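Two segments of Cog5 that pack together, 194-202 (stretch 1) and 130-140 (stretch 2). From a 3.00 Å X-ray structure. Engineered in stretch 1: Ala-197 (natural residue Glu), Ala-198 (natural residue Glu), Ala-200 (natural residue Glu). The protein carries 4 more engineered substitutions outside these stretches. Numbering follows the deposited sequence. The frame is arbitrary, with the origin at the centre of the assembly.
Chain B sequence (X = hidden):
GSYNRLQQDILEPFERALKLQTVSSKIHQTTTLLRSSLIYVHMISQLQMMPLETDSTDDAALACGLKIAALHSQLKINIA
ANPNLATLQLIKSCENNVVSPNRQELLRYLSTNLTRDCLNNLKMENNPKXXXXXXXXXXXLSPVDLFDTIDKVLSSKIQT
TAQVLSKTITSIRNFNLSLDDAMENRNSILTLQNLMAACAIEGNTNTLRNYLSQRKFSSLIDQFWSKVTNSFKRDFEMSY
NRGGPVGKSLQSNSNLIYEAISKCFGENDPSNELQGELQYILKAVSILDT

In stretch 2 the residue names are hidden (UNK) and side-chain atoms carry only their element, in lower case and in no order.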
ATOM      1  N   ASN B 194     -16.797   8.387  -2.852  1.00155.65           N
ATOM      2  CA  ASN B 194     -17.765   7.505  -3.516  1.00149.49           C
ATOM      3  C   ASN B 194     -17.437   6.096  -4.086  1.00183.45           C
ATOM      4  O   ASN B 194     -18.126   5.181  -3.641  1.00199.45           O
ATOM      5  CB  ASN B 194     -18.430   8.299  -4.648  1.00140.08           C
ATOM      6  CG  ASN B 194     -19.593   9.149  -4.152  1.00146.56           C
ATOM      7  OD1 ASN B 194     -20.120   8.919  -3.060  1.00149.20           O
ATOM      8  ND2 ASN B 194     -19.994  10.138  -4.945  1.00146.26           N
ATOM      9  N   LEU B 195     -16.484   5.784  -4.985  1.00165.38           N
ATOM     10  CA  LEU B 195     -15.167   6.324  -5.386  1.00141.73           C
ATOM     11  C   LEU B 195     -14.154   5.684  -4.452  1.00141.44           C
ATOM     12  O   LEU B 195     -13.382   4.836  -4.891  1.00148.74           O
ATOM     13  CB  LEU B 195     -15.046   7.833  -5.409  1.00128.55           C
ATOM     14  CG  LEU B 195     -14.158   8.307  -6.578  1.00124.03           C
ATOM     15  CD1 LEU B 195     -12.662   8.044  -6.360  1.00111.47           C
ATOM     16  CD2 LEU B 195     -14.621   7.695  -7.902  1.00115.52           C
ATOM     17  N   MET B 196     -14.126   6.069  -3.182  1.00135.84           N
ATOM     18  CA  MET B 196     -13.309   5.306  -2.250  1.00133.48           C
ATOM     19  C   MET B 196     -14.055   4.033  -1.881  1.00154.18           C
ATOM     20  O   MET B 196     -13.467   2.950  -1.824  1.00167.09           O
ATOM     21  CB  MET B 196     -12.945   6.102  -1.007  1.00119.38           C
ATOM     22  CG  MET B 196     -11.699   6.942  -1.199  1.00112.38           C
ATOM     23  SD  MET B 196     -11.063   7.670   0.330  1.00123.74           S
ATOM     24  CE  MET B 196     -10.499   6.222   1.228  1.00112.40           C
ATOM     25  N   ALA B 197     -15.358   4.164  -1.646  1.00154.91           N
ATOM     26  CA  ALA B 197     -16.197   3.011  -1.329  1.00167.26           C
ATOM     27  C   ALA B 197     -16.347   2.071  -2.532  1.00160.33           C
ATOM     28  O   ALA B 197     -16.581   0.878  -2.362  1.00147.59           O
ATOM     29  CB  ALA B 197     -17.559   3.468  -0.841  1.00173.78           C
ATOM     30  N   ALA B 198     -16.186   2.611  -3.739  1.00166.51           N
ATOM     31  CA  ALA B 198     -16.356   1.837  -4.964  1.00177.31           C
ATOM     32  C   ALA B 198     -15.230   0.825  -5.102  1.00174.38           C
ATOM     33  O   ALA B 198     -15.333  -0.151  -5.852  1.00182.88           O
ATOM     34  CB  ALA B 198     -16.394   2.753  -6.174  1.00193.95           C
ATOM     35  N   CYS B 199     -14.151   1.072  -4.371  1.00161.68           N
ATOM     36  CA  CYS B 199     -13.011   0.173  -4.336  1.00155.62           C
ATOM     37  C   CYS B 199     -13.146  -0.847  -3.208  1.00157.11           C
ATOM     38  O   CYS B 199     -13.004  -0.501  -2.030  1.00150.89           O
ATOM     39  CB  CYS B 199     -11.729   0.980  -4.199  1.00145.38           C
ATOM     40  SG  CYS B 199     -11.587   2.228  -5.498  1.00162.70           S
ATOM     41  N   ALA B 200     -13.441  -2.093  -3.580  1.00157.73           N
ATOM     42  CA  ALA B 200     -13.744  -3.149  -2.620  1.00169.95           C
ATOM     43  C   ALA B 200     -12.472  -3.791  -2.071  1.00162.99           C
ATOM     44  O   ALA B 200     -11.392  -3.632  -2.645  1.00151.05           O
ATOM     45  CB  ALA B 200     -14.636  -4.197  -3.253  1.00187.46           C
ATOM     46  N   ILE B 201     -12.617  -4.501  -0.948  1.00169.50           N
ATOM     47  CA  ILE B 201     -11.512  -5.198  -0.280  1.00172.72           C
ATOM     48  C   ILE B 201     -11.878  -6.664  -0.030  1.00174.51           C
ATOM     49  O   ILE B 201     -12.928  -7.130  -0.476  1.00175.85           O
ATOM     50  CB  ILE B 201     -11.135  -4.532   1.083  1.00144.66           C
ATOM     51  CG1 ILE B 201     -11.360  -3.019   1.042  1.00147.37           C
ATOM     52  CG2 ILE B 201      -9.687  -4.847   1.503  1.00138.13           C
ATOM     53  CD1 ILE B 201     -10.727  -2.290   2.217  1.00150.25           C
ATOM     54  N   GLU B 202     -10.983  -7.386   0.642  1.00184.40           N
ATOM     55  CA  GLU B 202     -11.180  -8.784   1.004  1.00195.23           C
ATOM     56  C   GLU B 202     -12.547  -9.067   1.612  1.00209.95           C
ATOM     57  O   GLU B 202     -12.949  -8.411   2.579  1.00204.33           O
ATOM     58  CB  GLU B 202     -10.085  -9.207   1.995  1.00188.89           C
ATOM     59  CG  GLU B 202     -10.167 -10.658   2.456  1.00190.36           C
ATOM     60  CD  GLU B 202      -8.888 -11.428   2.186  1.00186.47           C
ATOM     61  OE1 GLU B 202      -8.811 -12.615   2.572  1.00181.02           O
ATOM     62  OE2 GLU B 202      -7.958 -10.853   1.577  1.00187.45           O
ATOM     63  N   UNK B 130      -9.438   6.987 -13.843  1.00170.30           N
ATOM     64  CA  UNK B 130      -8.000   7.072 -13.586  1.00151.95           C
ATOM     65  C   UNK B 130      -7.689   7.023 -12.094  1.00148.25           C
ATOM     66  O   UNK B 130      -6.844   6.252 -11.652  1.00143.46           O
ATOM     67  c   UNK B 130      -7.410   8.350 -14.191  1.00139.84           C
ATOM     68  c   UNK B 130      -2.657   9.341 -14.804  1.00155.00           C
ATOM     69  n   UNK B 130      -2.623   8.626 -15.932  1.00156.07           N
ATOM     70  n   UNK B 130      -1.522   9.726 -14.228  1.00152.36           N
ATOM     71  c   UNK B 130      -5.137   9.329 -14.780  1.00138.06           C
ATOM     72  c   UNK B 130      -5.981   8.625 -13.727  1.00132.91           C
ATOM     73  n   UNK B 130      -3.819   9.686 -14.250  1.00145.17           N
ATOM     74  N   UNK B 131      -8.402   7.840 -11.327  1.00153.35           N
ATOM     75  CA  UNK B 131      -8.215   7.952  -9.879  1.00146.10           C
ATOM     76  C   UNK B 131      -8.560   6.670  -9.133  1.00141.57           C
ATOM     77  O   UNK B 131      -7.857   6.298  -8.192  1.00135.53           O
ATOM     78  c   UNK B 131      -8.432  10.455  -9.766  1.00137.20           C
ATOM     79  c   UNK B 131      -9.052   9.129  -9.311  1.00138.97           C
ATOM     80  c   UNK B 131      -9.123   9.082  -7.791  1.00129.37           C
ATOM     81  c   UNK B 131      -9.222  11.656  -9.392  1.00137.67           C
ATOM     82  N   UNK B 132      -9.632   6.000  -9.550  1.00141.47           N
ATOM     83  CA  UNK B 132      -9.988   4.711  -8.963  1.00143.70           C
ATOM     84  C   UNK B 132      -8.821   3.738  -9.097  1.00140.88           C
ATOM     85  O   UNK B 132      -8.507   3.003  -8.156  1.00127.38           O
ATOM     86  c   UNK B 132     -12.481   4.911  -9.200  1.00144.90           C
ATOM     87  c   UNK B 132     -11.448   2.665  -9.160  1.00130.50           C
ATOM     88  c   UNK B 132     -11.262   4.105  -9.601  1.00139.87           C
ATOM     89  N   UNK B 133      -8.154   3.770 -10.249  1.00149.56           N
ATOM     90  CA  UNK B 133      -7.022   2.877 -10.489  1.00154.75           C
ATOM     91  C   UNK B 133      -5.894   3.193  -9.503  1.00143.66           C
ATOM     92  O   UNK B 133      -5.291   2.282  -8.931  1.00144.88           O
ATOM     93  c   UNK B 133      -6.487   2.986 -11.955  1.00143.20           C
ATOM     94  o   UNK B 133      -7.577   2.909 -12.884  1.00154.95           O
ATOM     95  c   UNK B 133      -5.475   1.877 -12.259  1.00126.83           C
ATOM     96  N   UNK B 134      -5.629   4.481  -9.294  1.00131.52           N
ATOM     97  CA  UNK B 134      -4.625   4.915  -8.327  1.00115.45           C
ATOM     98  C   UNK B 134      -4.951   4.446  -6.904  1.00119.02           C
ATOM     99  O   UNK B 134      -4.073   3.958  -6.190  1.00 99.34           O
ATOM    100  c   UNK B 134      -3.480   7.041  -9.345  1.00121.31           C
ATOM    101  c   UNK B 134      -2.314   6.093  -9.569  1.00 99.87           C
ATOM    102  c   UNK B 134      -4.478   6.436  -8.354  1.00116.72           C
ATOM    103  c   UNK B 134      -4.148   7.440 -10.660  1.00119.19           C
ATOM    104  N   UNK B 135      -6.213   4.584  -6.496  1.00130.30           N
ATOM    105  CA  UNK B 135      -6.629   4.154  -5.156  1.00135.73           C
ATOM    106  C   UNK B 135      -6.384   2.669  -4.939  1.00136.81           C
ATOM    107  O   UNK B 135      -5.704   2.288  -3.981  1.00132.12           O
ATOM    108  c   UNK B 135      -9.802   6.344  -4.467  1.00126.73           C
ATOM    109  c   UNK B 135      -8.374   5.957  -4.810  1.00130.98           C
ATOM    110  c   UNK B 135      -8.581   3.784  -3.579  1.00118.46           C
ATOM    111  c   UNK B 135      -8.131   4.445  -4.884  1.00129.03           C
ATOM    112  N   UNK B 136      -6.918   1.843  -5.841  1.00140.09           N
ATOM    113  CA  UNK B 136      -6.801   0.389  -5.728  1.00136.74           C
ATOM    114  C   UNK B 136      -5.321   0.007  -5.700  1.00126.50           C
ATOM    115  O   UNK B 136      -4.871  -0.767  -4.840  1.00118.19           O
ATOM    116  n   UNK B 136     -12.129  -2.082  -8.215  1.00120.14           N
ATOM    117  c   UNK B 136      -9.806  -1.196  -7.692  1.00124.20           C
ATOM    118  c   UNK B 136      -9.061  -0.122  -6.901  1.00127.93           C
ATOM    119  c   UNK B 136      -7.534  -0.324  -6.888  1.00139.60           C
ATOM    120  c   UNK B 136     -11.321  -0.965  -7.654  1.00121.61           C
ATOM    121  N   UNK B 137      -4.566   0.601  -6.619  1.00114.09           N
ATOM    122  CA  UNK B 137      -3.152   0.298  -6.767  1.00111.42           C
ATOM    123  C   UNK B 137      -2.383   0.547  -5.477  1.00122.51           C
ATOM    124  O   UNK B 137      -1.757  -0.372  -4.925  1.00118.72           O
ATOM    125  c   UNK B 137      -2.560   1.130  -7.905  1.00103.33           C
ATOM    126  N   UNK B 138      -2.494   1.774  -4.973  1.00124.91           N
ATOM    127  CA  UNK B 138      -1.764   2.203  -3.791  1.00122.59           C
ATOM    128  C   UNK B 138      -2.133   1.381  -2.553  1.00122.77           C
ATOM    129  O   UNK B 138      -1.257   1.035  -1.758  1.00124.60           O
ATOM    130  c   UNK B 138      -1.481   5.895  -2.537  1.00103.73           C
ATOM    131  c   UNK B 138       0.288   4.134  -2.681  1.00119.43           C
ATOM    132  c   UNK B 138      -1.194   4.413  -2.479  1.00117.58           C
ATOM    133  c   UNK B 138      -2.023   3.688  -3.542  1.00125.07           C
ATOM    134  N   UNK B 139      -3.420   1.059  -2.396  1.00120.01           N
ATOM    135  CA  UNK B 139      -3.877   0.226  -1.278  1.00123.82           C
ATOM    136  C   UNK B 139      -3.226  -1.146  -1.288  1.00129.66           C
ATOM    137  O   UNK B 139      -2.799  -1.648  -0.246  1.00131.66           O
ATOM    138  c   UNK B 139      -6.845  -2.821   0.777  1.00123.47           C
ATOM    139  c   UNK B 139      -6.975  -2.237   2.022  1.00133.50           C
ATOM    140  o   UNK B 139      -7.476  -2.962   3.082  1.00143.64           O
ATOM    141  c   UNK B 139      -6.339  -2.083  -0.284  1.00121.86           C
ATOM    142  c   UNK B 139      -6.600  -0.929   2.215  1.00127.42           C
ATOM    143  c   UNK B 139      -5.403   0.056  -1.291  1.00119.73           C
ATOM    144  c   UNK B 139      -5.953  -0.760  -0.120  1.00125.45           C
ATOM    145  c   UNK B 139      -6.101  -0.195   1.143  1.00130.94           C
ATOM    146  N   UNK B 140      -3.173  -1.755  -2.468  1.00122.58           N
ATOM    147  CA  UNK B 140      -2.586  -3.075  -2.608  1.00127.85           C
ATOM    148  C   UNK B 140      -1.109  -3.105  -2.201  1.00130.23           C
ATOM    149  O   UNK B 140      -0.674  -4.016  -1.475  1.00129.75           O
ATOM    150  c   UNK B 140      -2.010  -4.902  -4.188  1.00133.49           C
ATOM    151  c   UNK B 140      -2.733  -3.581  -4.037  1.00126.05           C
ATOM    152  o   UNK B 140      -4.127  -3.764  -4.329  1.00121.73           O
TER

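Position 130 has seven side-chain atoms. Three carbons lead to a nitrogen, then to a carbon carrying two more nitrogens. This guanidinium makes it Arg-130. It does not touch stretch 1, and its NE and NH2 are hydrogen-bonded elsewhere in the structure.

Position 131 has four carbons, forked at the first, with one arm two carbons long. That pattern is isoleucine. Ile-131 points toward stretch 1, and its CG2 lies 4.0 Å from Leu-195 CD1.

Position 132 has three carbons, one carrying the other two. It is Val-132. Its CG2 is 3.7 Å from Leu-195 CD2, and its CG1 is 3.7 Å from Cys-199 SG. The two methyls thus meet different residues.

Position 133 has one carbon bearing an oxygen and a carbon. This is Thr-133, pointing away from stretch 1.

Position 134 has four carbons, forked at the second. It is Leu-134, buried but without contact here.

Position 135 again has four carbons forked at the first, one arm being longer. Ile-135 points toward stretch 1. Its CD1 lies 3.8 Å from both Leu-195 CD1 and Met-196 CG, while its CG2 is 3.9 Å from Cys-199 SG.

Position 136 has four carbons in a row ending in nitrogen, so it is Lys-136. Its CG is 3.7 Å from Cys-199 SG. Its NZ is 4.4 Å from Ala-198 O; Ala-198 is an engineered residue.

Position 137 has one carbon, hence Ala-137. It is out of reach of stretch 1.

Position 138 has four carbons forked at the second. It is Leu-138, buried and also out of reach.

Position 139 has one carbon, then a six-carbon ring bearing an oxygen. This is Tyr-139. Ile-201 CG2 approaches the ring obliquely, 3.6 Å from Tyr-139 CE2 and 3.3 Å from Tyr-139 OH.

Position 140 has one carbon carrying an oxygen and a carbon. Thr-140 does not touch stretch 1. Its OG1 donates a hydrogen bond to Lys-136 O at 3.1 Å.

The contact is largely apolar, with no hydrogen bond between the stretches. Helical spacing brings Ile-131, Ile-135 and Tyr-139 toward stretch 1, four residues apart. Val-132 and Lys-136 add contacts beside this row. On stretch 1, a type I turn runs from Met-196 to Cys-199. Cys-199 points toward the helix, and its SG touches Val-132, Ile-135 and Lys-136. Leu-195 starts sideways, but its end comes nearer and reaches three helix residues. Ile-201 extends the packing to Tyr-139. Together the stretches bury 433 Å².

Stretch 2 130-140: RIVTLIKALYT
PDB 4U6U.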